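Local coordinates for conserved protein (Methanothermobacter thermautotrophicus, PDB 1I36), which is of unknown function but binds NADP in a Rossmann-type domain and resembles 3-hydroxyacid dehydrogenases in structure, at residues Arg18-Val24 with Arg140-Asn144; Glu25-Leu30 with Val46-Glu51; Ile126-Arg130 with Arg150-Ala155. The protein carries 1 engineered substitution. All coordinates share one frame; numbering follows the deposited sequence.

Contact 2 lies wholly in the NADP-binding region, and contact 1 does so by its segment 18-24. Contact 3 joins the far part of the same sheet to helix 154-182. All are partly buried. Contact 2 sits at the sheet edge, its centre about 24 Å from the chain centre. Contact 3 is nearest, at about 14 Å, with six of 11 touching residues buried. Contacts 1 and 2 touch where Leu19 packs on Val26; helix 10-21 and strand 25-28 are successive elements. Contact 2 is held mainly by backbone bonds between parallel strands. Contact 1 sets a helix end on a loop, through one arginine bond and a tyrosine face. Contact 3 turns on one serine hydroxyl at a helix start.

Contact 1 of 3, residues Arg18-Val24 with Arg140-Asn144; sequences RLRSRGV and RYGLN
Tyr141 lies against Val24 where helix 10-21, the first helix of the Rossmann-type domain, ends in a Schellman motif. Gly23 is its C-prime residue, with positive phi. Val24 N bonds to Leu19 O, and Gly23 N to Arg20 O. Val24 CG2 sits over one face of the Tyr141 ring, 3.7 Å from its centroid, in a CH-pi contact. On the opposite face lies CB of Arg140.

Leu19 CD2 lies 3.8 Å from Leu143 CG. The two leucines cross at about a right angle, and Leu19 also rests on Val3 and Phe5 of strand 2-6.

The arginines approach the loop differently. In Arg22, CG lies beside the backbone N (chi1 -56°), and the chain bends again at chi2. This brings Gly142 CA over one face of the guanidinium, toward its rim, while NH1 reaches a water that also bonds to Arg140 O. Tyr141 O, 3.2 Å from Arg22 CG, is buried with no partner in the model. Bends at chi2 and chi3 bring the Arg18 guanidinium edge to Gly142 O. Arg18 NH1, also in a salt bridge with Asp122, donates to Gly142 O at 2.8 Å, in the carbonyl plane, with an angle of 143° at the hydrogen.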
loop_
_atom_site.group_PDB
_atom_site.type_symbol
_atom_site.label_atom_id
_atom_site.label_comp_id
_atom_site.label_asym_id
_atom_site.label_seq_id
_atom_site.Cartn_x
_atom_site.Cartn_y
_atom_site.Cartn_z
ATOM N N ARG A 18 23.632 -19.302 -18.419
ATOM C CA ARG A 18 24.539 -18.562 -17.531
ATOM C C ARG A 18 25.564 -19.505 -16.906
ATOM O O ARG A 18 26.776 -19.226 -16.894
ATOM C CB ARG A 18 23.750 -17.843 -16.431
ATOM C CG ARG A 18 24.588 -17.136 -15.358
ATOM C CD ARG A 18 25.585 -16.135 -15.969
ATOM N NE ARG A 18 24.918 -15.070 -16.713
ATOM C CZ ARG A 18 24.309 -14.032 -16.141
ATOM N NH1 ARG A 18 24.267 -13.931 -14.813
ATOM N NH2 ARG A 18 23.826 -13.042 -16.891
ATOM N N LEU A 19 25.078 -20.623 -16.384
ATOM C CA LEU A 19 25.943 -21.623 -15.760
ATOM C C LEU A 19 26.979 -22.182 -16.750
ATOM O O LEU A 19 28.150 -22.373 -16.414
ATOM C CB LEU A 19 25.087 -22.777 -15.198
ATOM C CG LEU A 19 24.092 -22.443 -14.075
ATOM C CD1 LEU A 19 23.214 -23.639 -13.789
ATOM C CD2 LEU A 19 24.852 -22.052 -12.798
ATOM N N ARG A 20 26.529 -22.490 -17.958
ATOM C CA ARG A 20 27.414 -23.032 -18.981
ATOM C C ARG A 20 28.551 -22.055 -19.340
ATOM O O ARG A 20 29.701 -22.460 -19.454
ATOM C CB ARG A 20 26.606 -23.393 -20.225
ATOM C CG ARG A 20 27.371 -24.264 -21.192
ATOM C CD ARG A 20 26.498 -24.758 -22.337
ATOM N NE ARG A 20 27.224 -25.727 -23.149
ATOM C CZ ARG A 20 28.117 -25.409 -24.079
ATOM N NH1 ARG A 20 28.397 -24.137 -24.342
ATOM N NH2 ARG A 20 28.798 -26.368 -24.682
ATOM N N SER A 21 28.226 -20.775 -19.457
ATOM C CA SER A 21 29.211 -19.743 -19.781
ATOM C C SER A 21 30.247 -19.619 -18.664
ATOM O O SER A 21 31.345 -19.113 -18.886
ATOM C CB SER A 21 28.515 -18.397 -20.004
ATOM O OG SER A 21 27.963 -17.884 -18.793
ATOM N N ARG A 22 29.918 -20.114 -17.470
ATOM C CA ARG A 22 30.856 -20.039 -16.353
ATOM C C ARG A 22 31.561 -21.358 -16.102
ATOM O O ARG A 22 32.178 -21.547 -15.049
ATOM C CB ARG A 22 30.186 -19.527 -15.082
ATOM C CG ARG A 22 29.500 -18.174 -15.237
ATOM C CD ARG A 22 30.455 -17.100 -15.729
ATOM N NE ARG A 22 29.741 -15.855 -15.933
ATOM C CZ ARG A 22 29.557 -14.932 -14.996
ATOM N NH1 ARG A 22 30.044 -15.112 -13.770
ATOM N NH2 ARG A 22 28.882 -13.825 -15.285
ATOM N N GLY A 23 31.463 -22.272 -17.072
ATOM C CA GLY A 23 32.154 -23.555 -16.981
ATOM C C GLY A 23 31.459 -24.750 -16.364
ATOM O O GLY A 23 32.080 -25.792 -16.136
ATOM N N VAL A 24 30.163 -24.631 -16.106
ATOM C CA VAL A 24 29.426 -25.734 -15.491
ATOM C C VAL A 24 28.858 -26.637 -16.570
ATOM O O VAL A 24 28.367 -26.159 -17.573
ATOM C CB VAL A 24 28.265 -25.169 -14.615
ATOM C CG1 VAL A 24 27.369 -26.286 -14.048
ATOM C CG2 VAL A 24 28.843 -24.321 -13.517
ATOM N N ARG A 140 28.649 -18.718 -7.537
ATOM C CA ARG A 140 30.032 -18.715 -8.032
ATOM C C ARG A 140 30.019 -18.834 -9.534
ATOM O O ARG A 140 30.998 -18.488 -10.194
ATOM C CB ARG A 140 30.817 -19.912 -7.494
ATOM C CG ARG A 140 30.811 -20.015 -6.000
ATOM C CD ARG A 140 31.385 -21.346 -5.557
ATOM N NE ARG A 140 31.308 -21.480 -4.103
ATOM C CZ ARG A 140 31.721 -22.546 -3.429
ATOM N NH1 ARG A 140 32.239 -23.583 -4.080
ATOM N NH2 ARG A 140 31.636 -22.565 -2.106
ATOM N N TYR A 141 28.914 -19.360 -10.061
ATOM C CA TYR A 141 28.776 -19.556 -11.499
ATOM C C TYR A 141 27.776 -18.632 -12.209
ATOM O O TYR A 141 27.174 -19.006 -13.214
ATOM C CB TYR A 141 28.502 -21.033 -11.804
ATOM C CG TYR A 141 29.545 -21.950 -11.210
ATOM C CD1 TYR A 141 30.843 -21.981 -11.715
ATOM C CD2 TYR A 141 29.250 -22.753 -10.114
ATOM C CE1 TYR A 141 31.825 -22.786 -11.140
ATOM C CE2 TYR A 141 30.226 -23.563 -9.529
ATOM C CZ TYR A 141 31.509 -23.571 -10.053
ATOM O OH TYR A 141 32.472 -24.368 -9.487
ATOM N N GLY A 142 27.628 -17.414 -11.692
ATOM C CA GLY A 142 26.779 -16.428 -12.337
ATOM C C GLY A 142 25.351 -16.238 -11.889
ATOM O O GLY A 142 24.654 -15.417 -12.481
ATOM N N LEU A 143 24.897 -16.971 -10.875
ATOM C CA LEU A 143 23.521 -16.820 -10.443
ATOM C C LEU A 143 23.438 -15.785 -9.317
ATOM O O LEU A 143 24.474 -15.343 -8.794
ATOM C CB LEU A 143 22.904 -18.191 -10.055
ATOM C CG LEU A 143 22.878 -19.212 -11.210
ATOM C CD1 LEU A 143 21.997 -20.431 -10.842
ATOM C CD2 LEU A 143 22.327 -18.554 -12.467
ATOM N N ASN A 144 22.217 -15.430 -8.921
ATOM C CA ASN A 144 22.013 -14.404 -7.901
ATOM C C ASN A 144 21.039 -14.951 -6.861
ATOM O O ASN A 144 19.917 -14.484 -6.754
ATOM C CB ASN A 144 21.412 -13.170 -8.617
ATOM C CG ASN A 144 21.188 -11.987 -7.696
ATOM O OD1 ASN A 144 21.676 -11.947 -6.563
ATOM N ND2 ASN A 144 20.484 -10.988 -8.210
HETATM O O HOH W 1 31.471 -17.159 -12.663
#

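Contact 2 of 3, residues Glu25-Leu30 with Val46-Glu51; sequences EVVTSL and VTETSE
Thr47 OG1 donates to Glu25 OE2 at 2.7 Å and uses the anti lone pair of that oxygen. Glu25 reaches it with CG anti to the backbone N (chi1 -162°) and an extended chain. Three backbone bonds follow. Thr47 N donates to Val26 O at 3.0 Å, Thr28 N to Thr47 O, and Thr49 N to Thr28 O. Past the last bridge, two waters take over: Thr49 O accepts from both, one shared with Ser29 OG and the other with Leu30 N.

These bonds join the parallel strands 25-28 and 47-48 of a beta-alpha-beta unit, with helix 35-44 as the crossover. Strand 47-48 is the outermost on this side of the sheet within the chain, as in a Rossmann fold. Thr28 OG1 bonds to Phe5 O, on the strand 2-6 side.

Val27 and Thr47 share one face of the sheet and lie side by side, with Val27 CG1 3.7 Å from Thr47 CB. Val27 CG2 also meets Thr49 CG2. On the other face, with Thr28, Val26 CG2 presses on Val46 CG1 at 3.4 Å, tighter than usual for two carbons. Val46 CG2 touches Thr28 CG2, and Phe8, an NADP-binding residue, packs on both Val46 and Thr28. At the far end, Leu30 CD1 rests on the Glu48 carboxylate, 3.5 Å from Glu48 CD. Arg42 of helix 35-44 forms a salt bridge to that carboxylate through OE2.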
loop_
_atom_site.group_PDB
_atom_site.type_symbol
_atom_site.label_atom_id
_atom_site.label_comp_id
_atom_site.label_asym_id
_atom_site.label_seq_id
_atom_site.Cartn_x
_atom_site.Cartn_y
_atom_site.Cartn_z
ATOM N N GLU A 25 28.955 -27.950 -16.395
ATOM C CA GLU A 25 28.353 -28.825 -17.386
ATOM C C GLU A 25 26.864 -28.955 -17.028
ATOM O O GLU A 25 26.539 -29.350 -15.931
ATOM C CB GLU A 25 28.968 -30.217 -17.367
ATOM C CG GLU A 25 28.643 -30.926 -18.675
ATOM C CD GLU A 25 28.579 -32.425 -18.563
ATOM O OE1 GLU A 25 29.153 -32.994 -17.605
ATOM O OE2 GLU A 25 27.954 -33.035 -19.462
ATOM N N VAL A 26 25.977 -28.543 -17.920
ATOM C CA VAL A 26 24.539 -28.613 -17.670
ATOM C C VAL A 26 23.959 -29.754 -18.492
ATOM O O VAL A 26 24.316 -29.902 -19.658
ATOM C CB VAL A 26 23.863 -27.266 -18.025
ATOM C CG1 VAL A 26 24.520 -26.163 -17.233
ATOM C CG2 VAL A 26 24.071 -26.922 -19.479
ATOM N N VAL A 27 23.093 -30.570 -17.882
ATOM C CA VAL A 27 22.511 -31.722 -18.588
ATOM C C VAL A 27 20.993 -31.800 -18.443
ATOM O O VAL A 27 20.430 -31.293 -17.484
ATOM C CB VAL A 27 23.106 -33.100 -18.109
ATOM C CG1 VAL A 27 24.629 -33.046 -17.982
ATOM C CG2 VAL A 27 22.468 -33.562 -16.828
ATOM N N THR A 28 20.341 -32.446 -19.399
ATOM C CA THR A 28 18.891 -32.590 -19.341
ATOM C C THR A 28 18.474 -33.757 -20.252
ATOM O O THR A 28 19.247 -34.152 -21.121
ATOM C CB THR A 28 18.190 -31.283 -19.819
ATOM O OG1 THR A 28 16.833 -31.304 -19.391
ATOM C CG2 THR A 28 18.215 -31.174 -21.324
ATOM N N SER A 29 17.276 -34.302 -20.023
ATOM C CA SER A 29 16.737 -35.404 -20.812
ATOM C C SER A 29 15.685 -34.859 -21.755
ATOM O O SER A 29 14.737 -34.211 -21.312
ATOM C CB SER A 29 16.105 -36.440 -19.892
ATOM O OG SER A 29 15.519 -37.486 -20.634
ATOM N N LEU A 30 15.842 -35.113 -23.053
ATOM C CA LEU A 30 14.885 -34.610 -24.050
ATOM C C LEU A 30 13.819 -35.615 -24.517
ATOM O O LEU A 30 12.987 -35.287 -25.368
ATOM C CB LEU A 30 15.618 -34.044 -25.261
ATOM C CG LEU A 30 16.486 -32.804 -25.018
ATOM C CD1 LEU A 30 17.258 -32.489 -26.291
ATOM C CD2 LEU A 30 15.625 -31.615 -24.607
ATOM N N VAL A 46 23.329 -27.997 -24.178
ATOM C CA VAL A 46 23.300 -28.856 -23.007
ATOM C C VAL A 46 23.629 -30.294 -23.352
ATOM O O VAL A 46 23.470 -30.721 -24.485
ATOM C CB VAL A 46 21.916 -28.820 -22.304
ATOM C CG1 VAL A 46 21.607 -27.404 -21.823
ATOM C CG2 VAL A 46 20.839 -29.304 -23.246
ATOM N N THR A 47 24.122 -31.042 -22.375
ATOM C CA THR A 47 24.437 -32.433 -22.613
ATOM C C THR A 47 23.128 -33.217 -22.560
ATOM O O THR A 47 22.407 -33.152 -21.573
ATOM C CB THR A 47 25.430 -32.956 -21.567
ATOM O OG1 THR A 47 26.693 -32.296 -21.750
ATOM C CG2 THR A 47 25.612 -34.459 -21.699
ATOM N N GLU A 48 22.803 -33.906 -23.650
ATOM C CA GLU A 48 21.582 -34.704 -23.731
ATOM C C GLU A 48 21.858 -36.061 -23.139
ATOM O O GLU A 48 22.787 -36.747 -23.552
ATOM C CB GLU A 48 21.127 -34.787 -25.183
ATOM C CG GLU A 48 20.736 -33.411 -25.677
ATOM C CD GLU A 48 20.499 -33.308 -27.178
ATOM O OE1 GLU A 48 20.181 -34.334 -27.831
ATOM O OE2 GLU A 48 20.611 -32.179 -27.693
ATOM N N THR A 49 21.028 -36.476 -22.195
ATOM C CA THR A 49 21.265 -37.734 -21.515
ATOM C C THR A 49 19.979 -38.405 -21.058
ATOM O O THR A 49 18.894 -37.953 -21.394
ATOM C CB THR A 49 22.182 -37.474 -20.325
ATOM O OG1 THR A 49 22.593 -38.723 -19.748
ATOM C CG2 THR A 49 21.453 -36.631 -19.264
ATOM N N SER A 50 20.089 -39.489 -20.293
ATOM C CA SER A 50 18.891 -40.186 -19.831
ATOM C C SER A 50 18.290 -39.464 -18.625
ATOM O O SER A 50 18.964 -38.673 -17.960
ATOM C CB SER A 50 19.207 -41.636 -19.457
ATOM O OG SER A 50 19.932 -41.724 -18.236
ATOM N N GLU A 51 17.029 -39.768 -18.344
ATOM C CA GLU A 51 16.292 -39.188 -17.234
ATOM C C GLU A 51 17.021 -39.499 -15.935
ATOM O O GLU A 51 17.241 -38.611 -15.116
ATOM C CB GLU A 51 14.875 -39.763 -17.223
ATOM C CG GLU A 51 13.904 -39.207 -16.190
ATOM C CD GLU A 51 12.616 -40.047 -16.103
ATOM O OE1 GLU A 51 12.251 -40.665 -17.128
ATOM O OE2 GLU A 51 11.985 -40.103 -15.023
HETATM O O HOH W 2 16.297 -39.054 -22.794
HETATM O O HOH W 3 18.224 -36.423 -23.845
#

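Contact 3 of 3, residues Ile126-Arg130 with Arg150-Ala155; sequences IASGR and REPGDA
Ser128 OG both gives and takes a hydrogen bond across this contact. Ser128 OG donates to Glu151 O at 2.7 Å and accepts from Ala155 N at 3.1 Å, the latter with a fairly straight angle of 161° at the hydrogen. Its chi1 of 73° places OG between the backbone N and the carbonyl carbon, pointing into the turn before the helix. The hydroxyl comes to Glu151 O from above the carbonyl plane. Asp154 N reaches Glu151 O from the opposite face, at 3.1 Å, and so closes a type II beta turn from Glu151 to Asp154. Glu151 O is thus gripped from both sides.

Asp154 OD2 also has two donors. Arg150 N bonds to Asp154 OD2 at 2.7 Å, through the anti lone pair. Glu151 N comes to Asp154 OD2 from above the carboxylate plane, at 3.0 Å. One carboxylate oxygen thus satisfies two successive amides and ties the loop back to the helix start. Gly153 is the N-cap residue, and its N makes a weak bond to Asp109.

The backbones come close at Gly129, whose CA lies 3.8 Å from Glu151 CA. Further back on the strand, Ile126 CD1 lies 3.6 Å from Ala155 O, and Ile126 CG1 faces Ala155 CB. Ile126 also touches Met192 of the second subunit, and Asp154 touches Leu185 of that subunit.

Together these links set the start of the long helix 154-182 against strand 124-128. That strand lies between strands 106-112 and 144-147 in the sheet, antiparallel to the first and parallel to the second. Ala155 packs on Asp109 of strand 106-112.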
loop_
_atom_site.group_PDB
_atom_site.type_symbol
_atom_site.label_atom_id
_atom_site.label_comp_id
_atom_site.label_asym_id
_atom_site.label_seq_id
_atom_site.Cartn_x
_atom_site.Cartn_y
_atom_site.Cartn_z
ATOM N N ILE A 126 15.266 -16.364 -4.330
ATOM C CA ILE A 126 15.436 -16.621 -2.898
ATOM C C ILE A 126 15.242 -18.140 -2.722
ATOM O O ILE A 126 14.487 -18.765 -3.479
ATOM C CB ILE A 126 14.492 -15.780 -1.999
ATOM C CG1 ILE A 126 13.032 -16.062 -2.333
ATOM C CG2 ILE A 126 14.822 -14.253 -2.174
ATOM C CD1 ILE A 126 12.035 -15.434 -1.294
ATOM N N ALA A 127 15.923 -18.723 -1.740
ATOM C CA ALA A 127 15.866 -20.176 -1.531
ATOM C C ALA A 127 15.792 -20.512 -0.051
ATOM O O ALA A 127 16.447 -19.876 0.792
ATOM C CB ALA A 127 17.128 -20.832 -2.179
ATOM N N SER A 128 14.993 -21.535 0.260
ATOM C CA SER A 128 14.808 -21.937 1.644
ATOM C C SER A 128 14.974 -23.445 1.796
ATOM O O SER A 128 14.753 -24.198 0.850
ATOM C CB SER A 128 13.443 -21.460 2.152
ATOM O OG SER A 128 12.369 -22.215 1.596
ATOM N N GLY A 129 15.351 -23.869 3.004
ATOM C CA GLY A 129 15.578 -25.284 3.276
ATOM C C GLY A 129 16.977 -25.426 3.853
ATOM O O GLY A 129 17.832 -24.538 3.673
ATOM N N ARG A 130 17.252 -26.581 4.466
ATOM C CA ARG A 130 18.550 -26.858 5.098
ATOM C C ARG A 130 19.695 -26.833 4.129
ATOM O O ARG A 130 20.833 -26.525 4.492
ATOM C CB ARG A 130 18.565 -28.240 5.784
ATOM C CG ARG A 130 17.604 -28.406 6.899
ATOM C CD ARG A 130 17.828 -29.777 7.596
ATOM N NE ARG A 130 19.164 -29.890 8.175
ATOM C CZ ARG A 130 20.126 -30.637 7.656
ATOM N NH1 ARG A 130 19.893 -31.333 6.557
ATOM N NH2 ARG A 130 21.304 -30.719 8.254
ATOM N N ARG A 150 13.727 -20.912 6.598
ATOM C CA ARG A 150 14.464 -22.051 7.151
ATOM C C ARG A 150 14.133 -23.389 6.486
ATOM O O ARG A 150 14.974 -24.261 6.404
ATOM C CB ARG A 150 14.137 -22.209 8.641
ATOM C CG ARG A 150 14.483 -21.019 9.511
ATOM C CD ARG A 150 14.107 -21.287 10.969
ATOM N NE ARG A 150 12.672 -21.537 11.149
ATOM C CZ ARG A 150 12.109 -21.861 12.315
ATOM N NH1 ARG A 150 12.856 -21.980 13.415
ATOM N NH2 ARG A 150 10.798 -22.077 12.385
ATOM N N GLU A 151 12.909 -23.538 5.988
ATOM C CA GLU A 151 12.507 -24.824 5.429
ATOM C C GLU A 151 11.766 -24.717 4.116
ATOM O O GLU A 151 11.432 -23.623 3.692
ATOM C CB GLU A 151 11.658 -25.558 6.490
ATOM C CG GLU A 151 10.561 -24.719 7.110
ATOM C CD GLU A 151 9.800 -25.450 8.228
ATOM O OE1 GLU A 151 10.415 -25.888 9.225
ATOM O OE2 GLU A 151 8.573 -25.590 8.103
ATOM N N PRO A 152 11.584 -25.847 3.407
ATOM C CA PRO A 152 10.865 -25.826 2.124
ATOM C C PRO A 152 9.508 -25.179 2.336
ATOM O O PRO A 152 8.853 -25.456 3.332
ATOM C CB PRO A 152 10.718 -27.309 1.803
ATOM C CG PRO A 152 12.077 -27.854 2.326
ATOM C CD PRO A 152 12.099 -27.205 3.703
ATOM N N GLY A 153 9.104 -24.303 1.420
ATOM C CA GLY A 153 7.835 -23.631 1.577
ATOM C C GLY A 153 8.028 -22.159 1.975
ATOM O O GLY A 153 7.211 -21.313 1.579
ATOM N N ASP A 154 9.109 -21.834 2.702
ATOM C CA ASP A 154 9.335 -20.449 3.129
ATOM C C ASP A 154 9.590 -19.493 1.983
ATOM O O ASP A 154 8.947 -18.443 1.921
ATOM C CB ASP A 154 10.449 -20.322 4.177
ATOM C CG ASP A 154 10.098 -21.003 5.485
ATOM O OD1 ASP A 154 8.908 -21.280 5.740
ATOM O OD2 ASP A 154 11.018 -21.229 6.284
ATOM N N ALA A 155 10.459 -19.873 1.045
ATOM C CA ALA A 155 10.748 -19.015 -0.115
ATOM C C ALA A 155 9.492 -18.750 -0.965
ATOM O O ALA A 155 9.228 -17.606 -1.370
ATOM C CB ALA A 155 11.848 -19.651 -0.958
#